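Local coordinates for protein putative succinylglutamate desuccinylase / aspartoacylase (Shewanella amazonensis, PDB 3FMC) that probably acts as a zinc-dependent hydrolase of the succinylglutamate desuccinylase/aspartoacylase family, cleaving ester-type bonds, at residues S35-A40 with S160-A165; L121-L126 with H228-G233. One frame throughout, in Å; residues are numbered along the deposited sequence. Where two conformers were deposited one is given.

Contact 1: residues S35-A40 with S160-A165; sequences SVYIQA and SMAHRA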
loop_
_atom_site.group_PDB
_atom_site.type_symbol
_atom_site.label_atom_id
_atom_site.label_comp_id
_atom_site.label_asym_id
_atom_site.label_seq_id
_atom_site.Cartn_x
_atom_site.Cartn_y
_atom_site.Cartn_z
ATOM N N SER C 35 40.617 6.605 -2.575
ATOM C CA SER C 35 39.555 6.557 -1.560
ATOM C C SER C 35 38.325 5.874 -2.153
ATOM O O SER C 35 38.020 5.978 -3.352
ATOM C CB SER C 35 39.186 7.936 -1.035
ATOM O OG SER C 35 38.778 8.795 -2.079
ATOM N N VAL C 36 37.590 5.206 -1.289
ATOM C CA VAL C 36 36.440 4.402 -1.722
ATOM C C VAL C 36 35.227 4.739 -0.849
ATOM O O VAL C 36 35.328 4.866 0.394
ATOM C CB VAL C 36 36.727 2.905 -1.578
ATOM C CG1 VAL C 36 35.602 2.047 -2.183
ATOM C CG2 VAL C 36 38.122 2.556 -2.236
ATOM N N TYR C 37 34.102 4.854 -1.520
ATOM C CA TYR C 37 32.803 5.064 -0.885
ATOM C C TYR C 37 31.868 3.925 -1.317
ATOM O O TYR C 37 31.711 3.686 -2.505
ATOM C CB TYR C 37 32.220 6.400 -1.261
ATOM C CG TYR C 37 30.805 6.606 -0.758
ATOM C CD1 TYR C 37 30.548 7.153 0.500
ATOM C CD2 TYR C 37 29.719 6.247 -1.549
ATOM C CE1 TYR C 37 29.199 7.336 0.945
ATOM C CE2 TYR C 37 28.404 6.436 -1.117
ATOM C CZ TYR C 37 28.160 6.985 0.149
ATOM O OH TYR C 37 26.874 7.174 0.613
ATOM N N ILE C 38 31.306 3.220 -0.334
ATOM C CA ILE C 38 30.430 2.044 -0.574
ATOM C C ILE C 38 29.122 2.277 0.179
ATOM O O ILE C 38 29.149 2.649 1.354
ATOM C CB ILE C 38 31.073 0.735 -0.072
ATOM C CG1 ILE C 38 32.508 0.622 -0.618
ATOM C CG2 ILE C 38 30.203 -0.488 -0.422
ATOM C CD1 ILE C 38 33.262 -0.677 -0.209
ATOM N N GLN C 39 28.001 2.073 -0.505
ATOM C CA GLN C 39 26.679 2.170 0.139
ATOM C C GLN C 39 25.801 0.988 -0.245
ATOM O O GLN C 39 26.017 0.346 -1.255
ATOM C CB GLN C 39 25.962 3.493 -0.165
ATOM C CG GLN C 39 25.580 3.702 -1.620
ATOM C CD GLN C 39 24.916 5.002 -1.885
ATOM O OE1 GLN C 39 25.142 5.979 -1.187
ATOM N NE2 GLN C 39 24.058 5.021 -2.895
ATOM N N ALA C 40 24.786 0.736 0.581
ATOM C CA ALA C 40 23.853 -0.360 0.379
ATOM C C ALA C 40 22.462 0.059 0.828
ATOM O O ALA C 40 22.323 0.877 1.759
ATOM C CB ALA C 40 24.250 -1.589 1.229
ATOM N N SER C 160 26.876 13.818 -2.066
ATOM C CA SER C 160 27.941 14.696 -1.610
ATOM C C SER C 160 29.059 13.865 -0.984
ATOM O O SER C 160 30.248 14.179 -1.182
ATOM C CB SER C 160 27.415 15.730 -0.619
ATOM O OG SER C 160 28.507 16.454 -0.090
HETATM N N MSE C 161 28.705 12.813 -0.238
HETATM C CA MSE C 161 29.726 11.909 0.321
HETATM C C MSE C 161 30.454 11.147 -0.798
HETATM O O MSE C 161 31.697 11.048 -0.788
HETATM C CB MSE C 161 29.134 10.927 1.324
HETATM C CG MSE C 161 28.684 11.606 2.661
HETATM SE SE MSE C 161 28.268 10.286 3.956
HETATM C CE MSE C 161 26.517 9.618 3.126
ATOM N N ALA C 162 29.683 10.652 -1.764
ATOM C CA ALA C 162 30.215 9.860 -2.884
ATOM C C ALA C 162 31.211 10.683 -3.718
ATOM O O ALA C 162 32.223 10.181 -4.142
ATOM C CB ALA C 162 29.074 9.392 -3.783
ATOM N N HIS C 163 30.872 11.949 -3.963
ATOM C CA HIS C 163 31.718 12.851 -4.747
ATOM C C HIS C 163 33.121 13.021 -4.162
ATOM O O HIS C 163 34.061 13.376 -4.883
ATOM C CB HIS C 163 31.084 14.229 -4.858
ATOM C CG HIS C 163 30.005 14.340 -5.886
ATOM N ND1 HIS C 163 30.067 13.702 -7.109
ATOM C CD2 HIS C 163 28.925 15.154 -5.935
ATOM C CE1 HIS C 163 29.029 14.070 -7.841
ATOM N NE2 HIS C 163 28.310 14.944 -7.150
ATOM N N ARG C 164 33.260 12.820 -2.857
ATOM C CA ARG C 164 34.555 12.957 -2.211
ATOM C C ARG C 164 35.516 11.807 -2.482
ATOM O O ARG C 164 36.700 11.983 -2.303
ATOM C CB ARG C 164 34.417 13.088 -0.701
ATOM C CG ARG C 164 33.659 14.316 -0.261
ATOM C CD ARG C 164 33.432 14.272 1.234
ATOM N NE ARG C 164 32.600 15.422 1.606
ATOM C CZ ARG C 164 33.067 16.665 1.785
ATOM N NH1 ARG C 164 34.368 16.940 1.636
ATOM N NH2 ARG C 164 32.228 17.649 2.115
ATOM N N ALA C 165 35.012 10.664 -2.922
ATOM C CA ALA C 165 35.817 9.458 -3.191
ATOM C C ALA C 165 36.294 9.326 -4.663
ATOM O O ALA C 165 35.730 9.921 -5.589
ATOM C CB ALA C 165 34.991 8.205 -2.803
HETATM O O HOH W 1 39.190 11.652 -3.565
#
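The phenol ring of Tyr37 lies with one face against the last turn of helix 150-163, where Ala162 CA stands 3.8 Å above the ring plane, offset toward the rim on the CD2 side. With CG anti to the backbone N (chi1 173°), the ring is carried out from the strand to the helix. Selenomethionine Met161 takes the CE1 side: its CB comes to 3.6 Å from Tyr37 CE1, and its chain, bent at chi3, brings the terminal CE to 3.5 Å from Tyr37 OH. At the root of the ring, Tyr37 CB meets Ala165 CB at 3.6 Å. The contact thus packs a helix onto strand 36-40 within the catalytic domain, whose M14-like family fold sets helices against a mixed sheet; this strand runs parallel to strands 69-72 and 167-174. The hydroxyl is fixed within the strand, Tyr37 OH donating to Gln39 OE1 (2.8 Å) in the carbonyl plane, while Gln39 NE2 bonds to Asp170 and Tyr104. An alanine in place of Tyr37 would probably leave a gap beneath Met161 and Ala162 and deprive Gln39 OE1 of its phenolic donor. Where the helix has given way to loop, Ser35 OG sits 3.2 Å from Ala165 CA, and a water 2.8 Å from Arg164 O donates to that carbonyl and accepts from Ser35 OG.

Contact 2: residues L121-L126 with H228-G233; sequences LDDDTL and HGRELG
Every side-chain torsion of Arg230 is close to 180°, from chi1 at 177° onward, and the fully extended chain carries its guanidinium to the start of helix 123-142, where Asp123 CG, anti to its carbonyl carbon (chi1 -71°), sets the carboxylate beside it. The helix opens with an N-cap: Asp122 OD2 accepts from Thr125 N at 2.8 Å. Arg230 belongs to the loop that follows helix 210-227, which ends in a Schellman motif with Gly229, at positive phi, as its C-prime residue. The side chains of Asp123 and Arg230 run alongside each other in opposite senses, carboxylate and guanidinium planes 20° apart and so nearly coplanar. Arg230 NH2 forms the short arm of the salt bridge, 2.6 Å to Asp123 OD1, met nearly along the C-O axis; NE adds a weak bond to the same oxygen. NH2 also donates to Leu121 O at 2.9 Å, so two acceptors near the guanidinium plane grip one nitrogen and probably hold the group against rotation. The buried Leu232 also touches Leu221 and Ala225 of helix 210-227, and in one of its two deposited conformers its CD2 comes to 3.5 Å from Asp123 OD1. Leu126 and Arg230 meet tip to tip, Leu126 CD1 lying over one face of the guanidinium, 3.7 Å from Arg230 NH1.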
loop_
_atom_site.group_PDB
_atom_site.type_symbol
_atom_site.label_atom_id
_atom_site.label_comp_id
_atom_site.label_asym_id
_atom_site.label_seq_id
_atom_site.Cartn_x
_atom_site.Cartn_y
_atom_site.Cartn_z
ATOM N N LEU C 121 45.324 25.349 -14.757
ATOM C CA LEU C 121 45.740 24.583 -13.583
ATOM C C LEU C 121 46.349 23.265 -13.969
ATOM O O LEU C 121 46.003 22.704 -14.997
ATOM C CB LEU C 121 44.532 24.309 -12.672
ATOM C CG LEU C 121 43.845 25.546 -12.097
ATOM C CD1 LEU C 121 42.636 25.132 -11.261
ATOM C CD2 LEU C 121 44.853 26.292 -11.250
ATOM N N ASP C 122 47.230 22.745 -13.123
ATOM C CA ASP C 122 47.816 21.429 -13.359
ATOM C C ASP C 122 46.734 20.383 -13.079
ATOM O O ASP C 122 45.704 20.713 -12.479
ATOM C CB ASP C 122 49.086 21.186 -12.529
ATOM C CG ASP C 122 48.858 21.252 -11.011
ATOM O OD1 ASP C 122 49.547 22.053 -10.347
ATOM O OD2 ASP C 122 48.018 20.508 -10.470
ATOM N N ASP C 123 46.959 19.149 -13.526
ATOM C CA ASP C 123 45.955 18.085 -13.372
ATOM C C ASP C 123 45.407 17.939 -11.954
ATOM O O ASP C 123 44.198 18.007 -11.774
ATOM C CB ASP C 123 46.482 16.737 -13.866
ATOM C CG ASP C 123 46.617 16.668 -15.392
ATOM O OD1 ASP C 123 46.359 17.666 -16.093
ATOM O OD2 ASP C 123 46.988 15.583 -15.875
ATOM N N ASP C 124 46.280 17.758 -10.964
ATOM C CA ASP C 124 45.836 17.575 -9.588
ATOM C C ASP C 124 45.064 18.771 -9.021
ATOM O O ASP C 124 44.104 18.600 -8.270
ATOM C CB ASP C 124 47.006 17.251 -8.651
ATOM C CG ASP C 124 47.534 15.821 -8.812
ATOM O OD1 ASP C 124 46.907 14.985 -9.511
ATOM O OD2 ASP C 124 48.590 15.530 -8.200
ATOM N N THR C 125 45.474 19.975 -9.352
ATOM C CA THR C 125 44.774 21.138 -8.841
ATOM C C THR C 125 43.430 21.303 -9.541
ATOM O O THR C 125 42.462 21.733 -8.920
ATOM C CB THR C 125 45.657 22.397 -9.005
ATOM O OG1 THR C 125 46.872 22.184 -8.286
ATOM C CG2 THR C 125 44.982 23.609 -8.465
ATOM N N LEU C 126 43.375 20.978 -10.833
ATOM C CA LEU C 126 42.136 21.059 -11.611
ATOM C C LEU C 126 41.108 20.053 -11.026
ATOM O O LEU C 126 39.952 20.394 -10.801
ATOM C CB LEU C 126 42.414 20.802 -13.093
ATOM C CG LEU C 126 41.289 21.003 -14.116
ATOM C CD1 LEU C 126 41.874 21.238 -15.523
ATOM C CD2 LEU C 126 40.325 19.821 -14.115
ATOM N N HIS C 228 40.223 19.220 -26.375
ATOM C CA HIS C 228 41.301 20.217 -26.432
ATOM C C HIS C 228 42.691 19.600 -26.416
ATOM O O HIS C 228 43.674 20.297 -26.154
ATOM C CB HIS C 228 41.176 21.217 -25.274
ATOM C CG HIS C 228 39.950 22.043 -25.377
ATOM N ND1 HIS C 228 38.821 21.781 -24.635
ATOM C CD2 HIS C 228 39.629 23.052 -26.215
ATOM C CE1 HIS C 228 37.868 22.625 -24.986
ATOM N NE2 HIS C 228 38.327 23.395 -25.954
ATOM N N GLY C 229 42.794 18.302 -26.700
ATOM C CA GLY C 229 44.094 17.629 -26.708
ATOM C C GLY C 229 44.772 17.471 -25.368
ATOM O O GLY C 229 46.004 17.341 -25.308
ATOM N N ARG C 230 43.991 17.489 -24.284
ATOM C CA ARG C 230 44.522 17.272 -22.939
ATOM C C ARG C 230 43.906 16.015 -22.329
ATOM O O ARG C 230 42.689 15.828 -22.310
ATOM C CB ARG C 230 44.273 18.460 -22.022
ATOM C CG ARG C 230 44.756 18.203 -20.612
ATOM C CD ARG C 230 44.658 19.459 -19.816
ATOM N NE ARG C 230 45.107 19.312 -18.438
ATOM C CZ ARG C 230 45.086 20.314 -17.561
ATOM N NH1 ARG C 230 44.658 21.511 -17.928
ATOM N NH2 ARG C 230 45.518 20.121 -16.326
ATOM N N GLU C 231 44.778 15.140 -21.873
ATOM C CA GLU C 231 44.354 13.904 -21.340
ATOM C C GLU C 231 44.318 14.016 -19.834
ATOM O O GLU C 231 45.348 14.135 -19.183
ATOM C CB GLU C 231 45.282 12.767 -21.833
ATOM C CG GLU C 231 45.127 11.463 -21.087
ATOM C CD GLU C 231 43.785 10.761 -21.272
ATOM O OE1 GLU C 231 42.975 11.173 -22.120
ATOM O OE2 GLU C 231 43.573 9.741 -20.564
ATOM N N LEU C 232 43.108 14.011 -19.290
ATOM C CA LEU C 232 42.902 14.007 -17.849
ATOM C C LEU C 232 42.581 12.603 -17.367
ATOM O O LEU C 232 43.060 12.182 -16.324
ATOM C CB LEU C 232 41.729 14.905 -17.466
ATOM C CG LEU C 232 41.878 16.406 -17.659
ATOM C CD1 LEU C 232 40.551 17.065 -17.347
ATOM C CD2 LEU C 232 42.977 16.918 -16.764
ATOM N N GLY C 233 41.767 11.893 -18.137
ATOM C CA GLY C 233 41.261 10.597 -17.750
ATOM C C GLY C 233 39.959 10.843 -16.964
ATOM O O GLY C 233 39.709 11.951 -16.537
HETATM O O HOH W 2 46.785 16.328 -18.801
HETATM O O HOH W 3 46.331 12.502 -16.922
#

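Helices 123-142 and 150-163 follow each other in the chain: contact 2 engages the beginning of the first, contact 1 the end of the second. The two helices also pack on each other, Ser160 and His163 touching Cys138. The centres of the contacts are about 22 Å apart and their nearest atoms about 11 Å, so neither touches the other. The centre of contact 1, mainly apolar, is about 13 Å from that of the chain, the centre of the chiefly polar contact 2 about 28 Å. The side chains of His43, Glu46 and His172 are grouped in a way consistent with the zinc site expected of this family; His172 lies on strand 167-174, the parallel neighbour of strand 36-40, which leads in sequence toward His43 and Glu46.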